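Local coordinates for non-toxic crystal protein (Bacillus thuringiensis, PDB 2D42) that is of unknown function but is a non-toxic parasporal crystal protein that closely resembles beta-pore-forming toxins in structure, at residues A[171-183]-A[192-204]. Residues are numbered along the deposited sequence; the frame is centred on the assembly and turned at random.
Sequences CVVSGNGIIRYYR and EIVQRVNIIDVLQ
Tyr181 and Gln195 meet diagonally across the two strands, on the same face of the sheet: the tyrosine CG lies anti to its carbonyl carbon (chi1 -52°) and the glutamine CG anti to its backbone N (chi1 166°), turning the ring and the extended glutamine chain towards each other. Tyr181 OH donates to Gln195 OE1 at 2.9 Å, nearly along the C=O axis, and OE1 lies in the ring plane at its edge. Ile179 CG2 lies over one ring face, offset toward its rim, and Tyr16 of helix 5-19, which packs against this side of the sheet, meets the ring with planes about 30° apart. On the other face of the sheet, Arg180 and Glu192 form a salt bridge in which NH1 sits over the carboxylate, 3.0 Å from both OE1 and OE2, while Val194 lies alongside the arginine. The strands belong to the antiparallel hairpin of 150-185 and 189-198, in the ETX/MTX2 family of beta-pore-forming toxins, and paired backbone bonds join Gly177 with Val197, Ile179 with Gln195 and Tyr181 with Ile193. Next along, Ile178 CD1 packs on Arg196 CB at 3.8 Å, and the Arg196 guanidinium goes on to a salt bridge with Asp30. Val197 O takes the Gly177 N-H and a weak bond from Asn176 ND2. Where the second strand turns into helix 199-206, Asn198 is the N-cap: its OD1 accepts from Ile200 N at 3.1 Å and, through a water, is linked to Gly175 N, while its ND2 bonds to Asn218. Ile199 N donates to Gly175 O at 3.0 Å. Val173 CG1 rests against Ile199 CG2 and Leu203 CD1.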
loop_
_atom_site.group_PDB
_atom_site.type_symbol
_atom_site.label_atom_id
_atom_site.label_comp_id
_atom_site.label_asym_id
_atom_site.label_seq_id
_atom_site.Cartn_x
_atom_site.Cartn_y
_atom_site.Cartn_z
ATOM N N CYS A 171 -0.633 -8.390 9.868
ATOM C CA CYS A 171 -1.812 -7.957 10.603
ATOM C C CYS A 171 -2.032 -8.891 11.782
ATOM O O CYS A 171 -1.426 -9.963 11.863
ATOM C CB CYS A 171 -3.057 -7.934 9.701
ATOM S SG CYS A 171 -3.676 -9.545 9.100
ATOM N N VAL A 172 -2.872 -8.461 12.713
ATOM C CA VAL A 172 -3.192 -9.263 13.880
ATOM C C VAL A 172 -4.590 -9.845 13.675
ATOM O O VAL A 172 -5.511 -9.144 13.243
ATOM C CB VAL A 172 -3.192 -8.414 15.166
ATOM C CG1 VAL A 172 -3.647 -9.264 16.348
ATOM C CG2 VAL A 172 -1.798 -7.844 15.413
ATOM N N VAL A 173 -4.734 -11.128 13.971
ATOM C CA VAL A 173 -6.016 -11.800 13.838
ATOM C C VAL A 173 -6.442 -12.266 15.223
ATOM O O VAL A 173 -5.658 -12.888 15.941
ATOM C CB VAL A 173 -5.901 -13.000 12.882
ATOM C CG1 VAL A 173 -7.147 -13.865 12.953
ATOM C CG2 VAL A 173 -5.687 -12.489 11.460
ATOM N N SER A 174 -7.680 -11.954 15.592
ATOM C CA SER A 174 -8.200 -12.326 16.902
ATOM C C SER A 174 -9.728 -12.340 16.895
ATOM O O SER A 174 -10.351 -12.091 15.868
ATOM C CB SER A 174 -7.700 -11.328 17.955
ATOM O OG SER A 174 -8.105 -10.011 17.616
ATOM N N GLY A 175 -10.328 -12.627 18.048
ATOM C CA GLY A 175 -11.775 -12.658 18.126
ATOM C C GLY A 175 -12.304 -14.064 18.329
ATOM O O GLY A 175 -11.533 -15.023 18.413
ATOM N N ASN A 176 -13.627 -14.188 18.379
ATOM C CA ASN A 176 -14.278 -15.472 18.613
ATOM C C ASN A 176 -15.220 -15.892 17.506
ATOM O O ASN A 176 -15.791 -15.062 16.796
ATOM C CB ASN A 176 -15.098 -15.430 19.913
ATOM C CG ASN A 176 -14.251 -15.201 21.140
ATOM O OD1 ASN A 176 -14.419 -14.204 21.840
ATOM N ND2 ASN A 176 -13.339 -16.125 21.414
ATOM N N GLY A 177 -15.383 -17.203 17.388
ATOM C CA GLY A 177 -16.293 -17.770 16.417
ATOM C C GLY A 177 -17.338 -18.519 17.225
ATOM O O GLY A 177 -17.141 -18.775 18.412
ATOM N N ILE A 178 -18.460 -18.851 16.602
ATOM C CA ILE A 178 -19.509 -19.591 17.288
ATOM C C ILE A 178 -19.789 -20.825 16.452
ATOM O O ILE A 178 -19.971 -20.724 15.240
ATOM C CB ILE A 178 -20.823 -18.781 17.400
ATOM C CG1 ILE A 178 -20.608 -17.525 18.249
ATOM C CG2 ILE A 178 -21.913 -19.661 17.992
ATOM C CD1 ILE A 178 -20.150 -17.799 19.667
ATOM N N ILE A 179 -19.809 -21.983 17.096
ATOM C CA ILE A 179 -20.083 -23.225 16.396
ATOM C C ILE A 179 -21.254 -23.957 17.043
ATOM O O ILE A 179 -21.290 -24.146 18.261
ATOM C CB ILE A 179 -18.861 -24.154 16.403
ATOM C CG1 ILE A 179 -17.659 -23.442 15.768
ATOM C CG2 ILE A 179 -19.186 -25.428 15.640
ATOM C CD1 ILE A 179 -16.360 -24.236 15.835
ATOM N N ARG A 180 -22.210 -24.363 16.213
ATOM C CA ARG A 180 -23.386 -25.077 16.684
ATOM C C ARG A 180 -23.325 -26.555 16.327
ATOM O O ARG A 180 -23.150 -26.915 15.165
ATOM C CB ARG A 180 -24.643 -24.463 16.073
ATOM C CG ARG A 180 -24.864 -23.033 16.481
ATOM C CD ARG A 180 -26.178 -22.494 15.951
ATOM N NE ARG A 180 -26.650 -21.427 16.817
ATOM C CZ ARG A 180 -27.038 -21.615 18.074
ATOM N NH1 ARG A 180 -27.018 -22.832 18.598
ATOM N NH2 ARG A 180 -27.419 -20.585 18.813
ATOM N N TYR A 181 -23.473 -27.402 17.336
ATOM C CA TYR A 181 -23.453 -28.852 17.157
ATOM C C TYR A 181 -24.695 -29.432 17.813
ATOM O O TYR A 181 -25.331 -28.786 18.648
ATOM C CB TYR A 181 -22.276 -29.484 17.890
ATOM C CG TYR A 181 -20.917 -28.916 17.617
ATOM C CD1 TYR A 181 -20.192 -29.301 16.489
ATOM C CD2 TYR A 181 -20.307 -28.065 18.539
ATOM C CE1 TYR A 181 -18.885 -28.863 16.294
ATOM C CE2 TYR A 181 -19.001 -27.618 18.353
ATOM C CZ TYR A 181 -18.297 -28.026 17.229
ATOM O OH TYR A 181 -16.998 -27.607 17.051
ATOM N N TYR A 182 -25.033 -30.663 17.455
ATOM C CA TYR A 182 -26.159 -31.306 18.101
ATOM C C TYR A 182 -26.028 -32.813 18.113
ATOM O O TYR A 182 -25.341 -33.411 17.270
ATOM C CB TYR A 182 -27.490 -30.909 17.461
ATOM C CG TYR A 182 -27.649 -31.292 16.016
ATOM C CD1 TYR A 182 -27.205 -30.447 15.004
ATOM C CD2 TYR A 182 -28.274 -32.486 15.656
ATOM C CE1 TYR A 182 -27.385 -30.775 13.668
ATOM C CE2 TYR A 182 -28.460 -32.827 14.314
ATOM C CZ TYR A 182 -28.012 -31.962 13.327
ATOM O OH TYR A 182 -28.195 -32.271 12.000
ATOM N N ARG A 183 -26.665 -33.409 19.115
ATOM C CA ARG A 183 -26.703 -34.848 19.281
ATOM C C ARG A 183 -28.144 -35.251 19.043
ATOM O O ARG A 183 -29.049 -34.779 19.733
ATOM C CB ARG A 183 -26.327 -35.259 20.699
ATOM C CG ARG A 183 -24.855 -35.414 20.974
ATOM C CD ARG A 183 -24.691 -35.908 22.400
ATOM N NE ARG A 183 -25.298 -37.225 22.600
ATOM C CZ ARG A 183 -25.971 -37.580 23.691
ATOM N NH1 ARG A 183 -26.133 -36.713 24.682
ATOM N NH2 ARG A 183 -26.468 -38.803 23.802
ATOM N N GLU A 192 -28.612 -29.592 21.622
ATOM C CA GLU A 192 -27.667 -28.755 20.898
ATOM C C GLU A 192 -26.520 -28.301 21.798
ATOM O O GLU A 192 -26.726 -27.968 22.974
ATOM C CB GLU A 192 -28.409 -27.543 20.325
ATOM C CG GLU A 192 -27.558 -26.605 19.486
ATOM C CD GLU A 192 -28.381 -25.499 18.842
ATOM O OE1 GLU A 192 -29.084 -24.778 19.579
ATOM O OE2 GLU A 192 -28.324 -25.350 17.599
ATOM N N ILE A 193 -25.310 -28.318 21.245
ATOM C CA ILE A 193 -24.119 -27.890 21.969
ATOM C C ILE A 193 -23.563 -26.644 21.279
ATOM O O ILE A 193 -23.058 -26.722 20.152
ATOM C CB ILE A 193 -23.004 -28.963 21.958
ATOM C CG1 ILE A 193 -23.503 -30.276 22.566
ATOM C CG2 ILE A 193 -21.802 -28.456 22.749
ATOM C CD1 ILE A 193 -24.335 -31.129 21.622
ATOM N N VAL A 194 -23.661 -25.497 21.943
ATOM C CA VAL A 194 -23.145 -24.261 21.367
ATOM C C VAL A 194 -21.784 -23.980 21.979
ATOM O O VAL A 194 -21.644 -23.894 23.199
ATOM C CB VAL A 194 -24.068 -23.069 21.644
ATOM C CG1 VAL A 194 -23.560 -21.843 20.907
ATOM C CG2 VAL A 194 -25.474 -23.393 21.200
ATOM N N GLN A 195 -20.782 -23.840 21.120
ATOM C CA GLN A 195 -19.423 -23.590 21.570
ATOM C C GLN A 195 -18.882 -22.259 21.042
ATOM O O GLN A 195 -19.079 -21.925 19.873
ATOM C CB GLN A 195 -18.528 -24.754 21.103
ATOM C CG GLN A 195 -17.021 -24.514 21.198
ATOM C CD GLN A 195 -16.188 -25.597 20.496
ATOM O OE1 GLN A 195 -16.453 -25.969 19.348
ATOM N NE2 GLN A 195 -15.165 -26.090 21.184
ATOM N N ARG A 196 -18.233 -21.484 21.910
ATOM C CA ARG A 196 -17.610 -20.227 21.476
ATOM C C ARG A 196 -16.122 -20.546 21.453
ATOM O O ARG A 196 -15.556 -20.917 22.478
ATOM C CB ARG A 196 -17.844 -19.075 22.458
ATOM C CG ARG A 196 -17.017 -17.830 22.119
ATOM C CD ARG A 196 -17.073 -16.756 23.208
ATOM N NE ARG A 196 -18.383 -16.130 23.283
ATOM C CZ ARG A 196 -19.191 -16.201 24.335
ATOM N NH1 ARG A 196 -18.822 -16.872 25.419
ATOM N NH2 ARG A 196 -20.380 -15.615 24.295
ATOM N N VAL A 197 -15.497 -20.416 20.287
ATOM C CA VAL A 197 -14.078 -20.721 20.156
ATOM C C VAL A 197 -13.237 -19.501 19.840
ATOM O O VAL A 197 -13.696 -18.567 19.179
ATOM C CB VAL A 197 -13.822 -21.753 19.039
ATOM C CG1 VAL A 197 -14.575 -23.039 19.339
ATOM C CG2 VAL A 197 -14.254 -21.179 17.688
ATOM N N ASN A 198 -11.998 -19.519 20.315
ATOM C CA ASN A 198 -11.077 -18.430 20.062
ATOM C C ASN A 198 -10.498 -18.735 18.679
ATOM O O ASN A 198 -10.118 -19.877 18.399
ATOM C CB ASN A 198 -9.968 -18.435 21.112
ATOM C CG ASN A 198 -9.141 -17.166 21.096
ATOM O OD1 ASN A 198 -8.815 -16.628 20.034
ATOM N ND2 ASN A 198 -8.782 -16.689 22.280
ATOM N N ILE A 199 -10.437 -17.730 17.812
ATOM C CA ILE A 199 -9.905 -17.949 16.471
ATOM C C ILE A 199 -8.460 -18.457 16.494
ATOM O O ILE A 199 -8.031 -19.144 15.571
ATOM C CB ILE A 199 -9.991 -16.661 15.610
ATOM C CG1 ILE A 199 -9.702 -16.997 14.139
ATOM C CG2 ILE A 199 -8.988 -15.614 16.113
ATOM C CD1 ILE A 199 -10.699 -17.980 13.517
ATOM N N ILE A 200 -7.709 -18.142 17.548
ATOM C CA ILE A 200 -6.322 -18.605 17.613
ATOM C C ILE A 200 -6.251 -20.119 17.798
ATOM O O ILE A 200 -5.317 -20.770 17.322
ATOM C CB ILE A 200 -5.527 -17.917 18.755
ATOM C CG1 ILE A 200 -6.038 -18.381 20.119
ATOM C CG2 ILE A 200 -5.637 -16.395 18.619
ATOM C CD1 ILE A 200 -5.229 -17.837 21.286
ATOM N N ASP A 201 -7.244 -20.686 18.481
ATOM C CA ASP A 201 -7.265 -22.125 18.700
ATOM C C ASP A 201 -7.662 -22.837 17.416
ATOM O O ASP A 201 -7.231 -23.965 17.161
ATOM C CB ASP A 201 -8.234 -22.482 19.825
ATOM C CG ASP A 201 -7.814 -21.899 21.164
ATOM O OD1 ASP A 201 -6.636 -22.066 21.548
ATOM O OD2 ASP A 201 -8.663 -21.277 21.836
ATOM N N VAL A 202 -8.479 -22.172 16.607
ATOM C CA VAL A 202 -8.917 -22.730 15.329
ATOM C C VAL A 202 -7.720 -22.833 14.380
ATOM O O VAL A 202 -7.488 -23.875 13.761
ATOM C CB VAL A 202 -9.995 -21.836 14.671
ATOM C CG1 VAL A 202 -10.268 -22.297 13.248
ATOM C CG2 VAL A 202 -11.271 -21.881 15.489
ATOM N N LEU A 203 -6.967 -21.739 14.279
ATOM C CA LEU A 203 -5.792 -21.665 13.413
ATOM C C LEU A 203 -4.725 -22.647 13.864
ATOM O O LEU A 203 -4.076 -23.297 13.049
ATOM C CB LEU A 203 -5.221 -20.240 13.423
ATOM C CG LEU A 203 -6.153 -19.159 12.860
ATOM C CD1 LEU A 203 -5.631 -17.775 13.186
ATOM C CD2 LEU A 203 -6.288 -19.352 11.359
ATOM N N GLN A 204 -4.543 -22.756 15.172
ATOM C CA GLN A 204 -3.547 -23.668 15.695
ATOM C C GLN A 204 -3.950 -25.108 15.412
ATOM O O GLN A 204 -3.134 -25.919 14.967
ATOM C CB GLN A 204 -3.373 -23.451 17.194
ATOM C CG GLN A 204 -2.156 -24.135 17.752
ATOM C CD GLN A 204 -1.619 -23.421 18.964
ATOM O OE1 GLN A 204 -2.309 -23.283 19.976
ATOM N NE2 GLN A 204 -0.384 -22.952 18.871
HETATM O O HOH W 1 -8.448 -13.948 19.934
#